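Local coordinates for protein aminotransferase, class IV (Brucella abortus, PDB 4TVI) that probably catalyses pyridoxal 5'-phosphate-dependent transfer of the amino group between leucine, isoleucine or valine and 2-oxoglutarate, at residues R69-V74 with I152-P157; R169-V174 with T206-N211; L92-T97 with Y126-G131; F221-G226 with E272-G277. One frame throughout, in Å; residues are numbered along the deposited sequence.

All four contacts belong to one chain of a dimer whose cofactor is carried on Lys180. Contacts 1 and 3 reach neighbouring strands, 64-70 and 120-128, of the five-stranded antiparallel sheet, yet their centres lie about 31 Å apart. Contact 4 pairs two strands of the larger mixed sheet; its nearest atoms are about 7 Å from contact 1, where the chain crosses from the first sheet to the second. Contact 2 is on the opposite side of the chain's centre from contact 1. Contacts 2 and 3, about 9 Å apart at their nearest atoms, both touch the second subunit, and Leu92 of contact 3 packs on Ala179 and Ala181, which flank Lys180.

Contact 1 (R69-V74 with I152-P157); sequences RLFEGV and IPMVEP
The Phe71 ring is sandwiched: Met154 CE sits over one face, 4.0 Å from the ring centroid, and Val74 CG2 lies over the opposite face, while the carboxylate carbon of Glu72 comes up at the edge. The Arg69 guanidinium, by contrast, works through its edge, with Ile152 O and Pro153 O both close to its plane. Its two terminal nitrogens converge end-on on a single acceptor, NH1 at 2.9 Å and NH2 at 3.0 Å from Ile152 O. The NH1 donor is tilted only 15° from the carbonyl plane, whereas NH2 comes from well above it. Arg69 NE is taken by Met279 O, so carbonyls from separate loops fix the rotation of the group. The chain crosses here from the five-stranded sheet to the mixed sheet: Ile152-Pro157 is the linker between strands 143-151 and 160-164, and it runs past a type I' turn, Phe71 to Val74, that follows strand 64-70. Met154 fits between the two flat groups. With CG anti to the backbone N (chi1 -173°) and a bend at chi2, its thioether reaches back toward both: SD lies 3.7 Å from Arg69 NH2, oblique to the guanidinium, and makes a Met-aromatic contact with Phe71, while Met154 CB packs on Phe71 CB at 3.7 Å. Trp307 of helix 297-310 meets both the Phe71 ring and Met154.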
# COMPACT_ATOMS: atom_id res chain seq x y z
N ARG A 69 -13.44 -3.92 -18.91
CA ARG A 69 -14.59 -4.82 -18.86
C ARG A 69 -15.04 -5.30 -20.23
O ARG A 69 -15.20 -4.51 -21.16
CB ARG A 69 -15.77 -4.12 -18.16
CG ARG A 69 -16.83 -5.06 -17.62
CD ARG A 69 -16.41 -5.71 -16.30
NE ARG A 69 -17.55 -6.23 -15.56
CZ ARG A 69 -17.99 -7.48 -15.64
NH1 ARG A 69 -17.37 -8.35 -16.43
NH2 ARG A 69 -19.05 -7.87 -14.94
N LEU A 70 -15.23 -6.61 -20.36
CA LEU A 70 -15.90 -7.18 -21.52
C LEU A 70 -17.33 -7.53 -21.13
O LEU A 70 -17.56 -8.28 -20.19
CB LEU A 70 -15.17 -8.42 -22.03
CG LEU A 70 -15.96 -9.28 -23.03
CD1 LEU A 70 -16.19 -8.53 -24.34
CD2 LEU A 70 -15.27 -10.63 -23.27
N PHE A 71 -18.31 -6.95 -21.83
CA PHE A 71 -19.70 -7.28 -21.57
C PHE A 71 -20.54 -7.08 -22.83
O PHE A 71 -20.33 -6.13 -23.57
CB PHE A 71 -20.25 -6.43 -20.41
CG PHE A 71 -20.39 -4.97 -20.73
CD1 PHE A 71 -19.33 -4.10 -20.53
CD2 PHE A 71 -21.58 -4.46 -21.22
CE1 PHE A 71 -19.44 -2.75 -20.82
CE2 PHE A 71 -21.71 -3.11 -21.52
CZ PHE A 71 -20.64 -2.25 -21.32
N GLU A 72 -21.49 -7.99 -23.05
CA GLU A 72 -22.36 -7.94 -24.22
C GLU A 72 -21.56 -7.79 -25.52
O GLU A 72 -22.02 -7.17 -26.48
CB GLU A 72 -23.37 -6.79 -24.08
CG GLU A 72 -24.26 -6.95 -22.86
CD GLU A 72 -25.08 -5.71 -22.55
OE1 GLU A 72 -25.32 -4.90 -23.48
OE2 GLU A 72 -25.48 -5.55 -21.38
N GLY A 73 -20.36 -8.36 -25.52
CA GLY A 73 -19.52 -8.42 -26.71
C GLY A 73 -18.67 -7.19 -26.96
O GLY A 73 -17.97 -7.12 -27.97
N VAL A 74 -18.72 -6.20 -26.07
CA VAL A 74 -17.95 -4.98 -26.29
C VAL A 74 -17.00 -4.68 -25.13
O VAL A 74 -17.23 -5.12 -24.00
CB VAL A 74 -18.89 -3.76 -26.54
CG1 VAL A 74 -19.77 -4.01 -27.76
CG2 VAL A 74 -19.74 -3.47 -25.32
N ILE A 152 -16.79 -12.77 -15.12
CA ILE A 152 -17.80 -12.23 -14.21
C ILE A 152 -19.00 -11.72 -15.00
O ILE A 152 -18.87 -10.78 -15.78
CB ILE A 152 -17.23 -11.09 -13.36
CG1 ILE A 152 -15.99 -11.57 -12.60
CG2 ILE A 152 -18.31 -10.57 -12.40
CD1 ILE A 152 -15.41 -10.55 -11.65
N PRO A 153 -20.17 -12.35 -14.80
CA PRO A 153 -21.37 -11.93 -15.54
C PRO A 153 -21.74 -10.47 -15.26
O PRO A 153 -21.71 -10.03 -14.11
CB PRO A 153 -22.45 -12.88 -15.00
CG PRO A 153 -21.70 -14.08 -14.53
CD PRO A 153 -20.42 -13.52 -13.96
N MET A 154 -22.09 -9.74 -16.32
CA MET A 154 -22.51 -8.35 -16.18
C MET A 154 -23.99 -8.30 -15.84
O MET A 154 -24.84 -8.53 -16.70
CB MET A 154 -22.22 -7.57 -17.46
CG MET A 154 -22.46 -6.08 -17.35
SD MET A 154 -21.19 -5.27 -16.36
CE MET A 154 -21.16 -3.65 -17.11
N VAL A 155 -24.29 -8.02 -14.58
CA VAL A 155 -25.66 -8.00 -14.09
C VAL A 155 -26.15 -6.57 -13.84
O VAL A 155 -25.37 -5.70 -13.45
CB VAL A 155 -25.80 -8.80 -12.79
N GLU A 156 -27.43 -6.33 -14.11
CA GLU A 156 -28.04 -5.05 -13.77
C GLU A 156 -27.95 -4.82 -12.26
O GLU A 156 -28.36 -5.66 -11.47
CB GLU A 156 -29.50 -5.00 -14.23
CG GLU A 156 -29.67 -4.90 -15.75
CD GLU A 156 -29.15 -3.59 -16.31
OE1 GLU A 156 -29.55 -2.52 -15.79
OE2 GLU A 156 -28.35 -3.62 -17.26
N PRO A 157 -27.39 -3.67 -11.87
CA PRO A 157 -27.20 -3.34 -10.45
C PRO A 157 -28.51 -3.07 -9.73
O PRO A 157 -29.41 -2.45 -10.31
CB PRO A 157 -26.34 -2.07 -10.51
CG PRO A 157 -26.75 -1.42 -11.79
CD PRO A 157 -26.97 -2.56 -12.75

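Contact 2 (R169-V174 with T206-N211); sequences RPYLEV and TDVLGN
Arg169 and Asp207 bring their CA atoms within 4.6 Å of each other, and one nearly straight backbone bond, Arg169 N to Thr206 O at 2.9 Å and 173°, ties the two segments. A water continues the link, donating to Arg169 O and accepting from Val208 N at 2.9 Å. Around these bonds the side chains make modest contacts. The aliphatic start of Arg169 lies against the same carbonyl, CG being 3.4 Å from Thr206 O; the chain then bends at chi2 and chi3 and carries the guanidinium away, flat against Pro170 CD, with NE bonded to Thr236 O. Val208 offers one methyl, CG2, which meets Arg169 O and, obliquely, the Tyr171 ring at CE1 (3.8 Å). Tyr171 CG stands between its own backbone N and carbonyl carbon (chi1 49°), which leaves the ring between Val208 and the CG2 of Val174 over one face. Tyr171 also packs on Val208 of the second subunit, and Val208 on its Tyr171. Asp207 to Gly210 forms a type I beta turn, braced from within by Asp207 OD1, which accepts from Asn211 N at 3.0 Å; OD2 is held from outside by Asn234 ND2. This turn is the tip of the hairpin joining antiparallel strands 202-206 and 212-215. The loop Arg169-Val174 touches this hairpin and also helix 185-198, where Asn187 and Asn188 meet Pro170 and Arg169.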
# COMPACT_ATOMS: atom_id res chain seq x y z
N ARG A 169 -9.52 10.60 2.52
CA ARG A 169 -8.57 10.42 1.43
C ARG A 169 -7.21 10.97 1.81
O ARG A 169 -7.11 12.01 2.45
CB ARG A 169 -9.06 11.13 0.16
CG ARG A 169 -10.42 10.68 -0.36
CD ARG A 169 -10.40 9.24 -0.83
NE ARG A 169 -9.33 9.01 -1.80
CZ ARG A 169 -8.73 7.84 -1.97
NH1 ARG A 169 -9.08 6.79 -1.25
NH2 ARG A 169 -7.76 7.72 -2.87
N PRO A 170 -6.14 10.25 1.43
CA PRO A 170 -4.81 10.85 1.53
C PRO A 170 -4.59 11.87 0.41
O PRO A 170 -5.51 12.13 -0.37
CB PRO A 170 -3.87 9.65 1.38
CG PRO A 170 -4.70 8.52 0.85
CD PRO A 170 -6.13 8.96 0.74
N TYR A 171 -3.40 12.43 0.34
CA TYR A 171 -3.05 13.38 -0.71
C TYR A 171 -1.60 13.14 -1.11
O TYR A 171 -0.87 12.45 -0.40
CB TYR A 171 -3.27 14.82 -0.24
CG TYR A 171 -2.66 15.13 1.11
CD1 TYR A 171 -3.31 14.76 2.28
CD2 TYR A 171 -1.44 15.78 1.22
CE1 TYR A 171 -2.76 15.03 3.53
CE2 TYR A 171 -0.88 16.05 2.46
CZ TYR A 171 -1.55 15.67 3.61
OH TYR A 171 -1.01 15.94 4.85
N LEU A 172 -1.19 13.72 -2.23
CA LEU A 172 0.06 13.36 -2.90
C LEU A 172 1.31 13.43 -2.01
O LEU A 172 2.24 12.65 -2.18
CB LEU A 172 0.27 14.26 -4.12
CG LEU A 172 1.42 13.86 -5.05
CD1 LEU A 172 1.21 12.45 -5.59
CD2 LEU A 172 1.55 14.86 -6.19
N GLU A 173 1.32 14.36 -1.07
CA GLU A 173 2.48 14.55 -0.21
C GLU A 173 2.74 13.37 0.73
O GLU A 173 3.87 13.17 1.18
CB GLU A 173 2.29 15.83 0.60
CG GLU A 173 3.57 16.44 1.11
CD GLU A 173 3.40 17.91 1.46
OE1 GLU A 173 2.62 18.21 2.39
OE2 GLU A 173 4.00 18.75 0.77
N VAL A 174 1.70 12.59 1.02
CA VAL A 174 1.82 11.49 1.98
C VAL A 174 1.57 10.11 1.36
O VAL A 174 1.93 9.10 1.97
CB VAL A 174 0.88 11.69 3.18
CG1 VAL A 174 1.31 12.89 4.01
CG2 VAL A 174 -0.57 11.83 2.73
N THR A 206 -14.51 11.86 2.07
CA THR A 206 -14.04 13.22 1.87
C THR A 206 -12.52 13.27 1.82
O THR A 206 -11.84 12.32 2.24
CB THR A 206 -14.52 14.17 2.97
OG1 THR A 206 -13.87 13.85 4.21
CG2 THR A 206 -16.03 14.08 3.14
N ASP A 207 -11.98 14.34 1.26
CA ASP A 207 -10.55 14.61 1.31
C ASP A 207 -10.24 15.32 2.63
O ASP A 207 -11.13 15.52 3.46
CB ASP A 207 -10.08 15.43 0.10
CG ASP A 207 -10.84 16.74 -0.06
OD1 ASP A 207 -11.27 17.32 0.96
OD2 ASP A 207 -11.02 17.19 -1.21
N VAL A 208 -8.99 15.73 2.82
CA VAL A 208 -8.56 16.33 4.08
C VAL A 208 -9.22 17.69 4.31
O VAL A 208 -9.37 18.14 5.45
CB VAL A 208 -7.01 16.44 4.11
CG1 VAL A 208 -6.52 17.51 5.09
CG2 VAL A 208 -6.40 15.08 4.46
N LEU A 209 -9.69 18.32 3.23
CA LEU A 209 -10.40 19.58 3.32
C LEU A 209 -11.86 19.40 3.75
O LEU A 209 -12.55 20.36 4.04
CB LEU A 209 -10.36 20.32 1.98
CG LEU A 209 -8.97 20.73 1.49
CD1 LEU A 209 -9.07 21.55 0.22
CD2 LEU A 209 -8.28 21.54 2.58
N GLY A 210 -12.32 18.16 3.78
CA GLY A 210 -13.69 17.89 4.17
C GLY A 210 -14.64 17.95 2.98
O GLY A 210 -15.86 17.94 3.14
N ASN A 211 -14.08 17.99 1.77
CA ASN A 211 -14.90 17.99 0.57
C ASN A 211 -15.02 16.58 0.01
O ASN A 211 -14.05 15.82 0.01
CB ASN A 211 -14.32 18.93 -0.47
CG ASN A 211 -14.30 20.37 0.00
OD1 ASN A 211 -15.27 20.85 0.58
ND2 ASN A 211 -13.19 21.07 -0.25
O HOH W 1 -7.13 14.36 1.04

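Contact 3 (L92-T97 with Y126-G131); sequences LGLEPT and YWAEEG
Tyr126 OH, lying 3.7 Å from Pro96 CB, is gripped by two polar partners, Asn86 OD1 and the backbone N of Leu98, so the buried hydroxyl is satisfied and the ring is pinned at its far end. Over one face of that ring rides Pro96, its CA 4.0 Å from the centroid in a CH-pi contact displaced toward the rim. Thr97 comes at the edge instead, OG1 lying near the ring plane and 3.3 Å from Tyr126 CE1. Further along the strand Leu94 packs with a forked end: CD1 rests on the backbone at Trp127 CA (3.7 Å) and CD2 on Ala128 CB (3.6 Å). Trp127, turned away from the loop, sends NE1 to Glu129 OE2 in its ring plane at 2.9 Å; the same oxygen makes a salt bridge to Arg49 of the second subunit. Gly93 is the C-prime residue of the Schellman motif that ends helix 78-91, releasing the chain into this loop before helix 100-111. The loop packs on strand 120-128, with Ala89 of helix 78-91 touching Leu94 and Tyr126, Thr143 of strand 143-151 touching both of them as well, and Phe145 touching Thr97.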
# COMPACT_ATOMS: atom_id res chain seq x y z
N LEU A 92 4.68 4.97 -9.92
CA LEU A 92 5.19 4.18 -8.80
C LEU A 92 6.67 3.83 -8.98
O LEU A 92 7.20 2.98 -8.26
CB LEU A 92 4.35 2.91 -8.62
CG LEU A 92 3.34 2.86 -7.48
CD1 LEU A 92 4.02 3.00 -6.14
CD2 LEU A 92 2.29 3.94 -7.62
N GLY A 93 7.34 4.48 -9.93
CA GLY A 93 8.76 4.26 -10.12
C GLY A 93 9.09 2.98 -10.86
O GLY A 93 10.22 2.48 -10.82
N LEU A 94 8.10 2.43 -11.55
CA LEU A 94 8.32 1.23 -12.36
C LEU A 94 8.60 1.62 -13.79
O LEU A 94 8.36 2.76 -14.19
CB LEU A 94 7.11 0.30 -12.29
CG LEU A 94 6.63 -0.05 -10.88
CD1 LEU A 94 5.39 -0.92 -10.93
CD2 LEU A 94 7.75 -0.75 -10.11
N GLU A 95 9.11 0.68 -14.57
CA GLU A 95 9.27 0.90 -16.00
C GLU A 95 8.41 -0.11 -16.74
O GLU A 95 8.80 -1.27 -16.88
CB GLU A 95 10.74 0.77 -16.42
CG GLU A 95 10.96 1.01 -17.90
CD GLU A 95 10.63 2.43 -18.33
OE1 GLU A 95 10.76 3.35 -17.49
OE2 GLU A 95 10.24 2.62 -19.50
N PRO A 96 7.22 0.33 -17.20
CA PRO A 96 6.27 -0.56 -17.88
C PRO A 96 6.92 -1.30 -19.03
O PRO A 96 7.69 -0.73 -19.81
CB PRO A 96 5.17 0.40 -18.37
CG PRO A 96 5.76 1.78 -18.26
CD PRO A 96 6.73 1.71 -17.12
N THR A 97 6.62 -2.59 -19.11
CA THR A 97 7.25 -3.51 -20.04
C THR A 97 6.50 -3.62 -21.37
O THR A 97 7.03 -4.17 -22.34
CB THR A 97 7.37 -4.90 -19.41
OG1 THR A 97 6.07 -5.31 -18.96
CG2 THR A 97 8.32 -4.87 -18.22
N TYR A 126 1.31 -4.30 -12.93
CA TYR A 126 2.76 -4.09 -12.97
C TYR A 126 3.29 -4.05 -11.54
O TYR A 126 2.61 -3.55 -10.65
CB TYR A 126 3.13 -2.77 -13.65
CG TYR A 126 3.08 -2.73 -15.15
CD1 TYR A 126 3.90 -3.54 -15.93
CD2 TYR A 126 2.27 -1.81 -15.80
CE1 TYR A 126 3.87 -3.46 -17.32
CE2 TYR A 126 2.24 -1.72 -17.17
CZ TYR A 126 3.04 -2.55 -17.93
OH TYR A 126 3.00 -2.45 -19.30
N TRP A 127 4.51 -4.54 -11.33
CA TRP A 127 5.14 -4.51 -10.02
C TRP A 127 6.65 -4.71 -10.13
O TRP A 127 7.15 -5.19 -11.15
CB TRP A 127 4.54 -5.57 -9.11
CG TRP A 127 4.92 -6.97 -9.51
CD1 TRP A 127 5.97 -7.71 -9.03
CD2 TRP A 127 4.26 -7.80 -10.48
NE1 TRP A 127 6.00 -8.94 -9.64
CE2 TRP A 127 4.96 -9.02 -10.54
CE3 TRP A 127 3.15 -7.62 -11.31
CZ2 TRP A 127 4.58 -10.06 -11.39
CZ3 TRP A 127 2.77 -8.66 -12.15
CH2 TRP A 127 3.48 -9.86 -12.19
N ALA A 128 7.38 -4.35 -9.08
CA ALA A 128 8.83 -4.54 -9.08
C ALA A 128 9.19 -5.86 -8.40
O ALA A 128 8.69 -6.16 -7.32
CB ALA A 128 9.53 -3.39 -8.38
N GLU A 129 10.07 -6.63 -9.04
CA GLU A 129 10.56 -7.87 -8.44
C GLU A 129 11.70 -7.60 -7.45
O GLU A 129 11.86 -8.34 -6.48
CB GLU A 129 11.04 -8.85 -9.50
CG GLU A 129 9.93 -9.64 -10.16
CD GLU A 129 9.27 -10.62 -9.21
OE1 GLU A 129 9.94 -11.06 -8.24
OE2 GLU A 129 8.08 -10.95 -9.42
N GLU A 130 12.49 -6.56 -7.71
CA GLU A 130 13.67 -6.26 -6.89
C GLU A 130 13.66 -4.82 -6.39
O GLU A 130 13.03 -3.95 -6.99
CB GLU A 130 14.96 -6.50 -7.67
CG GLU A 130 15.03 -7.80 -8.43
CD GLU A 130 16.28 -7.88 -9.28
OE1 GLU A 130 17.39 -7.68 -8.73
OE2 GLU A 130 16.16 -8.13 -10.50
N GLY A 131 14.39 -4.58 -5.30
CA GLY A 131 14.60 -3.23 -4.82
C GLY A 131 16.00 -2.83 -5.24
O GLY A 131 16.81 -3.68 -5.61

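Contact 4 (F221-G226 with E272-G277); sequences FMVRGG and EIFSTG
Opposite turns about chi1 bring the Phe274 ring against Phe221 CB: Phe274 CG stands between its backbone N and carbonyl carbon (chi1 67°), leaning the ring across to the next strand, while Phe221 CG lies beside its own N (chi1 -75°). The result is that Phe221 CB, rather than its ring, sits over the face of the Phe274 ring, 3.4 Å from the centroid, in a tight CH-pi contact. The two ring planes are only 8° from parallel, but offset so that little of one lies above the other. At the edge of the Phe274 ring stands Val223 CG2, 4.1 Å from CE1; at the edge of the Phe221 ring stands Thr276 OG1, 3.5 Å from its CE1. Strands 219-224 and 272-277 are antiparallel neighbours in the mixed sheet, with Phe221-Phe274 and Val223-Glu272 as hydrogen-bonded pairs and Met222-Ile273 as the non-hydrogen-bonded pair between them. Phe221 N to Phe274 O is the shortest of the four backbone bonds, at 2.7 Å, and Glu272 N to Val223 O the longest, at 3.3 Å. On the face that carries the rings, Val223 and Glu272 lie side by side, CB to CB 3.8 Å, and the buried Glu272 carboxylate is answered by Thr299 OG1 and Val298 N at the start of helix 297-310. Arg243 and Ile247 of helix 241-252 pack on Phe221. On the other face, Ile273 CG2 comes within 3.3 Å of Phe221 O, and Phe267 of helix 264-268 touches both Ile273 and Met222.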
# COMPACT_ATOMS: atom_id res chain seq x y z
N PHE A 221 -21.46 10.60 -8.16
CA PHE A 221 -22.23 11.64 -8.83
C PHE A 221 -23.49 11.91 -8.04
O PHE A 221 -23.98 11.04 -7.32
CB PHE A 221 -22.63 11.21 -10.24
CG PHE A 221 -21.52 11.25 -11.25
CD1 PHE A 221 -20.54 10.26 -11.27
CD2 PHE A 221 -21.50 12.23 -12.23
CE1 PHE A 221 -19.54 10.28 -12.22
CE2 PHE A 221 -20.49 12.26 -13.19
CZ PHE A 221 -19.51 11.27 -13.19
N MET A 222 -24.05 13.10 -8.20
CA MET A 222 -25.37 13.38 -7.68
C MET A 222 -26.19 14.20 -8.68
O MET A 222 -25.64 14.85 -9.57
CB MET A 222 -25.28 14.12 -6.34
CG MET A 222 -24.48 15.40 -6.38
SD MET A 222 -24.68 16.38 -4.88
CE MET A 222 -26.17 17.30 -5.29
N VAL A 223 -27.50 14.13 -8.53
CA VAL A 223 -28.42 14.88 -9.37
C VAL A 223 -29.27 15.78 -8.51
O VAL A 223 -29.79 15.37 -7.47
CB VAL A 223 -29.32 13.94 -10.19
CG1 VAL A 223 -30.19 14.76 -11.17
CG2 VAL A 223 -28.48 12.91 -10.94
N ARG A 224 -29.40 17.03 -8.93
CA ARG A 224 -30.18 18.00 -8.17
C ARG A 224 -30.81 18.97 -9.14
O ARG A 224 -30.11 19.64 -9.92
CB ARG A 224 -29.29 18.71 -7.15
CG ARG A 224 -29.99 19.75 -6.28
CD ARG A 224 -29.03 20.26 -5.20
NE ARG A 224 -27.78 20.74 -5.79
CZ ARG A 224 -26.68 21.03 -5.12
NH1 ARG A 224 -26.63 20.90 -3.79
NH2 ARG A 224 -25.61 21.46 -5.77
N GLY A 225 -32.14 19.03 -9.13
CA GLY A 225 -32.86 19.93 -10.02
C GLY A 225 -32.60 19.66 -11.49
O GLY A 225 -32.56 20.58 -12.30
N GLY A 226 -32.42 18.39 -11.84
CA GLY A 226 -32.21 18.01 -13.23
C GLY A 226 -30.79 18.22 -13.70
O GLY A 226 -30.45 17.93 -14.85
N GLU A 272 -30.94 12.41 -6.69
CA GLU A 272 -30.37 11.11 -7.01
C GLU A 272 -28.89 11.09 -6.70
O GLU A 272 -28.21 12.11 -6.77
CB GLU A 272 -30.56 10.76 -8.50
CG GLU A 272 -31.92 11.08 -9.10
CD GLU A 272 -31.96 10.75 -10.58
OE1 GLU A 272 -31.17 9.88 -11.02
OE2 GLU A 272 -32.79 11.34 -11.31
N ILE A 273 -28.39 9.90 -6.38
CA ILE A 273 -26.96 9.68 -6.23
C ILE A 273 -26.59 8.42 -7.00
O ILE A 273 -27.31 7.42 -6.94
CB ILE A 273 -26.53 9.54 -4.74
CG1 ILE A 273 -27.03 10.72 -3.91
CG2 ILE A 273 -25.01 9.42 -4.63
CD1 ILE A 273 -26.66 10.62 -2.43
N PHE A 274 -25.48 8.46 -7.73
CA PHE A 274 -24.99 7.25 -8.38
C PHE A 274 -23.47 7.23 -8.46
O PHE A 274 -22.80 8.22 -8.15
CB PHE A 274 -25.61 7.09 -9.77
CG PHE A 274 -25.18 8.12 -10.79
CD1 PHE A 274 -25.90 9.30 -10.95
CD2 PHE A 274 -24.11 7.89 -11.63
CE1 PHE A 274 -25.53 10.24 -11.90
CE2 PHE A 274 -23.73 8.82 -12.59
CZ PHE A 274 -24.45 10.00 -12.72
N SER A 275 -22.92 6.07 -8.82
CA SER A 275 -21.48 5.93 -8.94
C SER A 275 -21.11 5.42 -10.33
O SER A 275 -21.95 4.85 -11.03
CB SER A 275 -20.94 4.98 -7.87
OG SER A 275 -21.34 3.65 -8.11
N THR A 276 -19.86 5.66 -10.71
CA THR A 276 -19.33 5.13 -11.96
C THR A 276 -18.03 4.38 -11.68
O THR A 276 -17.31 4.71 -10.74
CB THR A 276 -19.06 6.22 -13.02
OG1 THR A 276 -18.06 7.13 -12.53
CG2 THR A 276 -20.34 6.99 -13.34
N GLY A 277 -17.75 3.38 -12.49
CA GLY A 277 -16.56 2.58 -12.30
C GLY A 277 -16.52 1.47 -13.33
O GLY A 277 -17.51 1.22 -13.99